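Local coordinates for carboxyl esterase NP (Bacillus subtilis, PDB 4CCW), which catalyses the hydrolysis of carboxylic esters to an alcohol and a carboxylate, as a carboxylesterase of the alpha/beta hydrolase fold, at residues S67-P72 / L275-P280; I47-E52 / Y81-V86. One frame throughout, in Å; residues are numbered along the deposited sequence.

Contact 1: residues S67-P72 / L275-P280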
ATOM      1  N   SER A  67       2.586  -0.377  -7.256  1.00 27.17           N
ATOM      2  CA  SER A  67       3.734  -1.099  -6.725  1.00 27.54           C
ATOM      3  C   SER A  67       5.081  -0.464  -7.062  1.00 27.93           C
ATOM      4  O   SER A  67       6.093  -0.778  -6.433  1.00 28.38           O
ATOM      5  CB  SER A  67       3.716  -2.534  -7.232  1.00 28.15           C
ATOM      6  OG  SER A  67       2.671  -3.250  -6.615  1.00 29.03           O
ATOM      7  N   THR A  68       5.103   0.428  -8.053  1.00 28.81           N
ATOM      8  CA  THR A  68       6.352   1.065  -8.456  1.00 29.14           C
ATOM      9  C   THR A  68       6.931   1.964  -7.359  1.00 28.77           C
ATOM     10  O   THR A  68       8.107   2.336  -7.446  1.00 29.74           O
ATOM     11  CB  THR A  68       6.185   1.919  -9.730  1.00 30.22           C
ATOM     12  OG1 THR A  68       5.270   2.990  -9.454  1.00 30.48           O
ATOM     13  CG2 THR A  68       5.683   1.078 -10.895  1.00 30.67           C
ATOM     14  N   MET A  69       6.120   2.301  -6.344  1.00 27.47           N
ATOM     15  CA  MET A  69       6.545   3.204  -5.261  1.00 27.98           C
ATOM     16  C   MET A  69       7.646   2.629  -4.377  1.00 27.47           C
ATOM     17  O   MET A  69       8.285   3.369  -3.640  1.00 28.05           O
ATOM     18  CB  MET A  69       5.371   3.638  -4.372  1.00 27.22           C
ATOM     19  CG  MET A  69       4.791   2.547  -3.487  1.00 26.82           C
ATOM     20  SD  MET A  69       3.735   3.240  -2.192  1.00 27.07           S
ATOM     21  CE  MET A  69       4.916   3.721  -0.933  1.00 26.77           C
ATOM     22  N   TRP A  70       7.852   1.317  -4.446  1.00 28.00           N
ATOM     23  CA  TRP A  70       8.817   0.637  -3.559  1.00 27.91           C
ATOM     24  C   TRP A  70      10.270   0.735  -3.980  1.00 29.69           C
ATOM     25  O   TRP A  70      11.139   0.074  -3.385  1.00 29.45           O
ATOM     26  CB  TRP A  70       8.421  -0.823  -3.370  1.00 27.74           C
ATOM     27  CG  TRP A  70       7.063  -1.018  -2.741  1.00 26.98           C
ATOM     28  CD1 TRP A  70       5.942  -1.612  -3.305  1.00 26.25           C
ATOM     29  CD2 TRP A  70       6.649  -0.628  -1.384  1.00 26.10           C
ATOM     30  NE1 TRP A  70       4.881  -1.593  -2.426  1.00 26.21           N
ATOM     31  CE2 TRP A  70       5.247  -1.028  -1.250  1.00 26.41           C
ATOM     32  CE3 TRP A  70       7.281  -0.002  -0.309  1.00 26.73           C
ATOM     33  CZ2 TRP A  70       4.525  -0.809  -0.076  1.00 25.17           C
ATOM     34  CZ3 TRP A  70       6.542   0.217   0.865  1.00 26.05           C
ATOM     35  CH2 TRP A  70       5.196  -0.175   0.970  1.00 25.92           C
ATOM     36  N   TYR A  71      10.568   1.580  -4.972  1.00 30.64           N
ATOM     37  CA  TYR A  71      11.949   1.684  -5.483  1.00 31.74           C
ATOM     38  C   TYR A  71      13.031   2.055  -4.447  1.00 31.98           C
ATOM     39  O   TYR A  71      14.175   1.622  -4.606  1.00 32.44           O
ATOM     40  CB  TYR A  71      12.046   2.563  -6.750  1.00 32.87           C
ATOM     41  CG  TYR A  71      11.767   4.034  -6.537  1.00 32.85           C
ATOM     42  CD1 TYR A  71      12.773   4.902  -6.126  1.00 33.67           C
ATOM     43  CD2 TYR A  71      10.488   4.562  -6.753  1.00 32.57           C
ATOM     44  CE1 TYR A  71      12.518   6.249  -5.916  1.00 34.33           C
ATOM     45  CE2 TYR A  71      10.224   5.908  -6.561  1.00 32.90           C
ATOM     46  CZ  TYR A  71      11.233   6.745  -6.136  1.00 33.85           C
ATOM     47  OH  TYR A  71      10.977   8.078  -5.936  1.00 34.44           O
ATOM     48  N   PRO A  72      12.683   2.826  -3.387  1.00 31.79           N
ATOM     49  CA  PRO A  72      13.717   3.183  -2.402  1.00 32.47           C
ATOM     50  C   PRO A  72      13.990   2.101  -1.361  1.00 32.15           C
ATOM     51  O   PRO A  72      14.899   2.250  -0.538  1.00 32.32           O
ATOM     52  CB  PRO A  72      13.122   4.402  -1.682  1.00 32.50           C
ATOM     53  CG  PRO A  72      11.898   4.792  -2.440  1.00 32.49           C
ATOM     54  CD  PRO A  72      11.431   3.559  -3.135  1.00 30.78           C
ATOM     55  N   LEU A 275       6.264   7.775   4.387  1.00 24.41           N
ATOM     56  CA  LEU A 275       7.492   7.685   5.160  1.00 25.17           C
ATOM     57  C   LEU A 275       8.559   6.741   4.574  1.00 26.24           C
ATOM     58  O   LEU A 275       9.757   6.938   4.780  1.00 26.71           O
ATOM     59  CB  LEU A 275       7.168   7.373   6.634  1.00 25.01           C
ATOM     60  CG  LEU A 275       6.334   6.158   7.026  1.00 24.01           C
ATOM     61  CD1 LEU A 275       7.201   4.912   7.024  1.00 24.06           C
ATOM     62  CD2 LEU A 275       5.750   6.344   8.422  1.00 23.85           C
ATOM     63  N   SER A 276       8.111   5.737   3.823  1.00 25.84           N
ATOM     64  CA  SER A 276       9.008   4.808   3.128  1.00 27.29           C
ATOM     65  C   SER A 276       9.866   5.498   2.051  1.00 28.35           C
ATOM     66  O   SER A 276      10.970   5.031   1.726  1.00 29.81           O
ATOM     67  CB  SER A 276       8.187   3.668   2.503  1.00 26.47           C
ATOM     68  OG  SER A 276       7.230   4.172   1.581  1.00 27.48           O
ATOM     69  N   MET A 277       9.362   6.612   1.523  1.00 28.50           N
ATOM     70  CA  MET A 277      10.027   7.365   0.450  1.00 30.13           C
ATOM     71  C   MET A 277      10.818   8.541   1.008  1.00 31.21           C
ATOM     72  O   MET A 277      11.844   8.938   0.436  1.00 33.14           O
ATOM     73  CB  MET A 277       8.999   7.838  -0.606  1.00 30.24           C
ATOM     74  CG  MET A 277       8.195   6.693  -1.221  1.00 29.95           C
ATOM     75  SD  MET A 277       7.090   7.053  -2.593  1.00 31.02           S
ATOM     76  CE  MET A 277       8.257   7.037  -3.952  1.00 33.16           C
ATOM     77  N   GLU A 278      10.369   9.066   2.148  1.00 30.19           N
ATOM     78  CA  GLU A 278      11.066  10.175   2.811  1.00 31.52           C
ATOM     79  C   GLU A 278      12.223   9.726   3.682  1.00 31.90           C
ATOM     80  O   GLU A 278      13.245  10.403   3.752  1.00 33.45           O
ATOM     81  CB  GLU A 278      10.098  11.007   3.638  1.00 31.11           C
ATOM     82  CG  GLU A 278       8.999  11.641   2.802  1.00 31.82           C
ATOM     83  CD  GLU A 278       7.790  11.997   3.634  1.00 30.92           C
ATOM     84  OE1 GLU A 278       7.487  11.265   4.597  1.00 30.54           O
ATOM     85  OE2 GLU A 278       7.156  13.018   3.327  1.00 32.24           O
ATOM     86  N   GLN A 279      12.065   8.596   4.359  1.00 30.59           N
ATOM     87  CA  GLN A 279      13.132   8.129   5.222  1.00 31.94           C
ATOM     88  C   GLN A 279      13.483   6.666   4.928  1.00 31.95           C
ATOM     89  O   GLN A 279      13.379   5.817   5.808  1.00 31.31           O
ATOM     90  CB  GLN A 279      12.795   8.392   6.707  1.00 31.25           C
ATOM     91  CG  GLN A 279      12.750   9.884   7.101  1.00 32.11           C
ATOM     92  CD  GLN A 279      14.117  10.569   7.118  1.00 34.72           C
ATOM     93  OE1 GLN A 279      15.138   9.924   7.299  1.00 35.89           O
ATOM     94  NE2 GLN A 279      14.133  11.893   6.942  1.00 35.70           N
ATOM     95  N   PRO A 280      13.917   6.367   3.678  1.00 33.07           N
ATOM     96  CA  PRO A 280      14.149   4.957   3.327  1.00 33.28           C
ATOM     97  C   PRO A 280      15.260   4.285   4.137  1.00 34.46           C
ATOM     98  O   PRO A 280      15.106   3.130   4.511  1.00 33.93           O
ATOM     99  CB  PRO A 280      14.532   5.012   1.840  1.00 34.61           C
ATOM    100  CG  PRO A 280      15.045   6.395   1.636  1.00 35.67           C
ATOM    101  CD  PRO A 280      14.208   7.258   2.537  1.00 33.92           C
TER
HETATM  102  O   HOH W   1       8.432   3.585  -0.778  1.00 25.98           O
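Near the active site of this alpha/beta hydrolase, the loop after strand 56-60 packs on the short helix 275-278 that follows H273, the probable proton acceptor, and on P280 at the start of helix 280-291, with M69, Y71 and P72 meeting S276, M277 and P280. The M277 side chain reaches into the loop and crosses Y71 at about a right angle. Its chain bends at the last torsion (chi3 82°), which brings CE to 3.5 Å from CE2 of Y71, oblique to the ring; the SD of M277 lies 4.2 Å from CB of M69. One face of the same Y71 ring carries CD of P72, towards the rim, and its hydroxyl is hydrogen-bonded to the backbone N of H193. The M69 chain is also bent at chi3 and sets its CE 3.4 Å from OG of S276. The two prolines meet through their CB atoms, CB of P72 lying 3.8 Å from CB of P280. An alanine in place of M277 would probably leave a gap beside the Y71 ring, P72 and CB of M69, and give F196 of helix 194-205 less to pack against. The polar link is indirect: water 1 donates to the carbonyl O of M69 at 2.9 Å and accepts from OG of S276 at 2.7 Å. N73 and N284 bond to the carbonyl O atoms of S276 and P72, respectively. The interface is therefore mainly thioether, proline and aromatic packing around one bridging water, and the S276 hydroxyl is spent as donor to that water, which is likely to hold its rotation.

Contact 2: residues I47-E52 / Y81-V86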
ATOM      1  N   ILE A  47       5.181  -7.648  -9.145  1.00 33.49           N
ATOM      2  CA  ILE A  47       6.610  -7.503  -9.413  1.00 34.59           C
ATOM      3  C   ILE A  47       7.390  -8.321  -8.370  1.00 34.32           C
ATOM      4  O   ILE A  47       7.289  -8.063  -7.166  1.00 33.94           O
ATOM      5  CB  ILE A  47       7.039  -6.026  -9.349  1.00 34.32           C
ATOM      6  CG1 ILE A  47       6.146  -5.173 -10.254  1.00 34.96           C
ATOM      7  CG2 ILE A  47       8.497  -5.877  -9.756  1.00 35.54           C
ATOM      8  CD1 ILE A  47       6.102  -3.714  -9.875  1.00 34.61           C
ATOM      9  N   ALA A  48       8.150  -9.319  -8.828  1.00 35.00           N
ATOM     10  CA  ALA A  48       8.942 -10.166  -7.932  1.00 34.80           C
ATOM     11  C   ALA A  48      10.424  -9.828  -8.001  1.00 35.76           C
ATOM     12  O   ALA A  48      10.967  -9.618  -9.082  1.00 36.49           O
ATOM     13  CB  ALA A  48       8.723 -11.643  -8.242  1.00 35.48           C
ATOM     14  N   SER A  49      11.058  -9.784  -6.834  1.00 35.62           N
ATOM     15  CA  SER A  49      12.493  -9.552  -6.704  1.00 36.97           C
ATOM     16  C   SER A  49      13.041 -10.459  -5.605  1.00 36.90           C
ATOM     17  O   SER A  49      12.286 -10.949  -4.766  1.00 36.88           O
ATOM     18  CB  SER A  49      12.752  -8.097  -6.303  1.00 37.12           C
ATOM     19  OG  SER A  49      12.003  -7.194  -7.083  1.00 38.92           O
ATOM     20  N   GLY A  50      14.356 -10.661  -5.585  1.00 37.65           N
ATOM     21  CA  GLY A  50      14.985 -11.402  -4.493  1.00 37.60           C
ATOM     22  C   GLY A  50      15.137 -12.884  -4.777  1.00 38.55           C
ATOM     23  O   GLY A  50      14.559 -13.393  -5.744  1.00 38.19           O
ATOM     24  N   PRO A  51      15.913 -13.593  -3.927  1.00 39.15           N
ATOM     25  CA  PRO A  51      16.241 -15.000  -4.175  1.00 40.75           C
ATOM     26  C   PRO A  51      14.982 -15.852  -4.159  1.00 41.57           C
ATOM     27  O   PRO A  51      14.137 -15.683  -3.286  1.00 40.71           O
ATOM     28  CB  PRO A  51      17.142 -15.371  -2.993  1.00 40.83           C
ATOM     29  CG  PRO A  51      17.621 -14.076  -2.424  1.00 39.85           C
ATOM     30  CD  PRO A  51      16.484 -13.118  -2.655  1.00 38.69           C
ATOM     31  N   GLU A  52      14.864 -16.759  -5.125  1.00 43.69           N
ATOM     32  CA  GLU A  52      13.644 -17.543  -5.285  1.00 44.72           C
ATOM     33  C   GLU A  52      13.360 -18.443  -4.075  1.00 44.78           C
ATOM     34  O   GLU A  52      12.204 -18.692  -3.754  1.00 44.52           O
ATOM     35  CB  GLU A  52      13.696 -18.366  -6.578  1.00 47.13           C
ATOM     36  CG  GLU A  52      13.486 -17.540  -7.840  1.00 47.27           C
ATOM     37  CD  GLU A  52      13.618 -18.361  -9.110  1.00 49.42           C
ATOM     38  OE1 GLU A  52      14.123 -19.492  -9.037  1.00 51.48           O
ATOM     39  OE2 GLU A  52      13.222 -17.873 -10.188  1.00 50.22           O
ATOM     40  N   TYR A  81      14.612 -11.341   1.315  1.00 36.86           N
ATOM     41  CA  TYR A  81      13.288 -11.930   1.120  1.00 35.34           C
ATOM     42  C   TYR A  81      12.934 -12.082  -0.338  1.00 34.61           C
ATOM     43  O   TYR A  81      13.333 -11.267  -1.175  1.00 33.73           O
ATOM     44  CB  TYR A  81      12.200 -11.072   1.805  1.00 34.19           C
ATOM     45  CG  TYR A  81      12.381 -10.993   3.296  1.00 35.62           C
ATOM     46  CD1 TYR A  81      11.881 -11.988   4.135  1.00 36.06           C
ATOM     47  CD2 TYR A  81      13.081  -9.933   3.869  1.00 36.00           C
ATOM     48  CE1 TYR A  81      12.073 -11.929   5.505  1.00 37.34           C
ATOM     49  CE2 TYR A  81      13.274  -9.867   5.238  1.00 36.66           C
ATOM     50  CZ  TYR A  81      12.771 -10.867   6.047  1.00 37.37           C
ATOM     51  OH  TYR A  81      12.970 -10.798   7.408  1.00 38.74           O
ATOM     52  N   ARG A  82      12.161 -13.124  -0.634  1.00 33.76           N
ATOM     53  CA  ARG A  82      11.507 -13.222  -1.915  1.00 33.37           C
ATOM     54  C   ARG A  82      10.333 -12.261  -1.858  1.00 32.61           C
ATOM     55  O   ARG A  82       9.308 -12.550  -1.235  1.00 32.19           O
ATOM     56  CB  ARG A  82      11.042 -14.654  -2.172  1.00 34.24           C
ATOM     57  CG  ARG A  82      10.308 -14.853  -3.492  1.00 34.42           C
ATOM     58  CD  ARG A  82      11.191 -14.530  -4.689  1.00 35.09           C
ATOM     59  NE  ARG A  82      10.567 -14.885  -5.971  1.00 35.89           N
ATOM     60  CZ  ARG A  82      11.066 -14.558  -7.160  1.00 36.77           C
ATOM     61  NH1 ARG A  82      12.200 -13.871  -7.237  1.00 36.82           N
ATOM     62  NH2 ARG A  82      10.440 -14.928  -8.282  1.00 37.18           N
ATOM     63  N   THR A  83      10.496 -11.103  -2.490  1.00 32.05           N
ATOM     64  CA  THR A  83       9.587  -9.992  -2.276  1.00 30.76           C
ATOM     65  C   THR A  83       8.640  -9.794  -3.455  1.00 30.41           C
ATOM     66  O   THR A  83       9.089  -9.593  -4.592  1.00 31.15           O
ATOM     67  CB  THR A  83      10.365  -8.683  -2.067  1.00 31.47           C
ATOM     68  OG1 THR A  83      11.093  -8.375  -3.259  1.00 34.09           O
ATOM     69  CG2 THR A  83      11.346  -8.838  -0.959  1.00 30.20           C
ATOM     70  N   TYR A  84       7.340  -9.849  -3.168  1.00 29.11           N
ATOM     71  CA  TYR A  84       6.304  -9.685  -4.182  1.00 29.02           C
ATOM     72  C   TYR A  84       5.577  -8.365  -3.957  1.00 28.12           C
ATOM     73  O   TYR A  84       4.877  -8.200  -2.949  1.00 28.07           O
ATOM     74  CB  TYR A  84       5.288 -10.832  -4.135  1.00 28.85           C
ATOM     75  CG  TYR A  84       5.876 -12.212  -4.328  1.00 30.74           C
ATOM     76  CD1 TYR A  84       6.185 -12.691  -5.599  1.00 31.71           C
ATOM     77  CD2 TYR A  84       6.114 -13.042  -3.232  1.00 31.31           C
ATOM     78  CE1 TYR A  84       6.718 -13.962  -5.769  1.00 33.54           C
ATOM     79  CE2 TYR A  84       6.661 -14.312  -3.392  1.00 32.51           C
ATOM     80  CZ  TYR A  84       6.950 -14.768  -4.659  1.00 33.71           C
ATOM     81  OH  TYR A  84       7.483 -16.030  -4.819  1.00 35.39           O
ATOM     82  N   ALA A  85       5.725  -7.440  -4.900  1.00 28.33           N
ATOM     83  CA  ALA A  85       4.976  -6.181  -4.856  1.00 28.03           C
ATOM     84  C   ALA A  85       3.690  -6.306  -5.661  1.00 28.09           C
ATOM     85  O   ALA A  85       3.713  -6.391  -6.890  1.00 30.42           O
ATOM     86  CB  ALA A  85       5.829  -5.024  -5.359  1.00 28.12           C
ATOM     87  N   VAL A  86       2.569  -6.313  -4.954  1.00 27.69           N
ATOM     88  CA  VAL A  86       1.259  -6.624  -5.538  1.00 27.84           C
ATOM     89  C   VAL A  86       0.442  -5.353  -5.795  1.00 28.25           C
ATOM     90  O   VAL A  86       0.237  -4.552  -4.871  1.00 27.41           O
ATOM     91  CB  VAL A  86       0.465  -7.533  -4.586  1.00 27.64           C
ATOM     92  CG1 VAL A  86      -0.931  -7.791  -5.136  1.00 28.20           C
ATOM     93  CG2 VAL A  86       1.223  -8.842  -4.344  1.00 28.06           C
TER
HETATM   94  O   HOH W   2       9.444  -7.103  -5.762  1.00 28.83           O
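R82 lays its guanidinium between A48 and E52, with CB of A48 over one face, towards the rim, and CG of E52 over the centre of the opposite face, 3.8 Å above the plane. CG of R82 is anti to the backbone N (chi1 179°) and the chain then bends at chi2, carrying the group back across the other segment. There NH1 donates to the carbonyl O of G50 at 2.8 Å; the N-H...O angle of 138° and a 16° tilt of the oxygen from the guanidinium plane make this a bent bond. NE makes a weak bond to OH of Y84. The E52 carboxylate probably contributes only long-range attraction: its OE2 is 4.5 Å from NH2 of R82, well out of the guanidinium plane. A CB at G50 would run into the carbonyl O of Y81. Before G50, strand 47-49 runs antiparallel to strand 82-86. I47 with A85 and S49 with T83 are hydrogen-bonded pairs, and A48 with Y84 is the non-hydrogen-bonded pair between them. The carbonyl O of S49 takes two donors: N of T83 at 2.9 Å, and OG1 of T83 at 3.2 Å from above the carbonyl plane. Water 2 donates to the carbonyl O atoms of I47 and T83 and is hydrogen-bonded to OG of S49, which also bonds NE1 of W28. Strand 82-86 thus lies between strand 42-49, which pairs on with strand 32-39, and parallel strand 56-60, while helix 74-80 packs through I74 on S49 and T83.

The two contacts lie with their centres 15 Å apart and touch through the loop 67-72. OG of S67 approaches the carbonyl O of A85 at 3.3 Å as packing, while its hydrogen bond goes to D87, just beyond strand 82-86. CB of S67 is 3.8 Å from CD1 of I47, and CD1 of W70 is 4.0 Å from CB of A85, so the I47 and A85 face of contact 2 backs the loop of contact 1. Contact 1 is the one near the pocket: the M69 side chain is about 8 Å from that of H273 and about 7 Å from the bound (2-hydroxyethoxy)acetic acid. Contact 2 lies away from the active site and the ligand pocket, in the antiparallel part of the sheet.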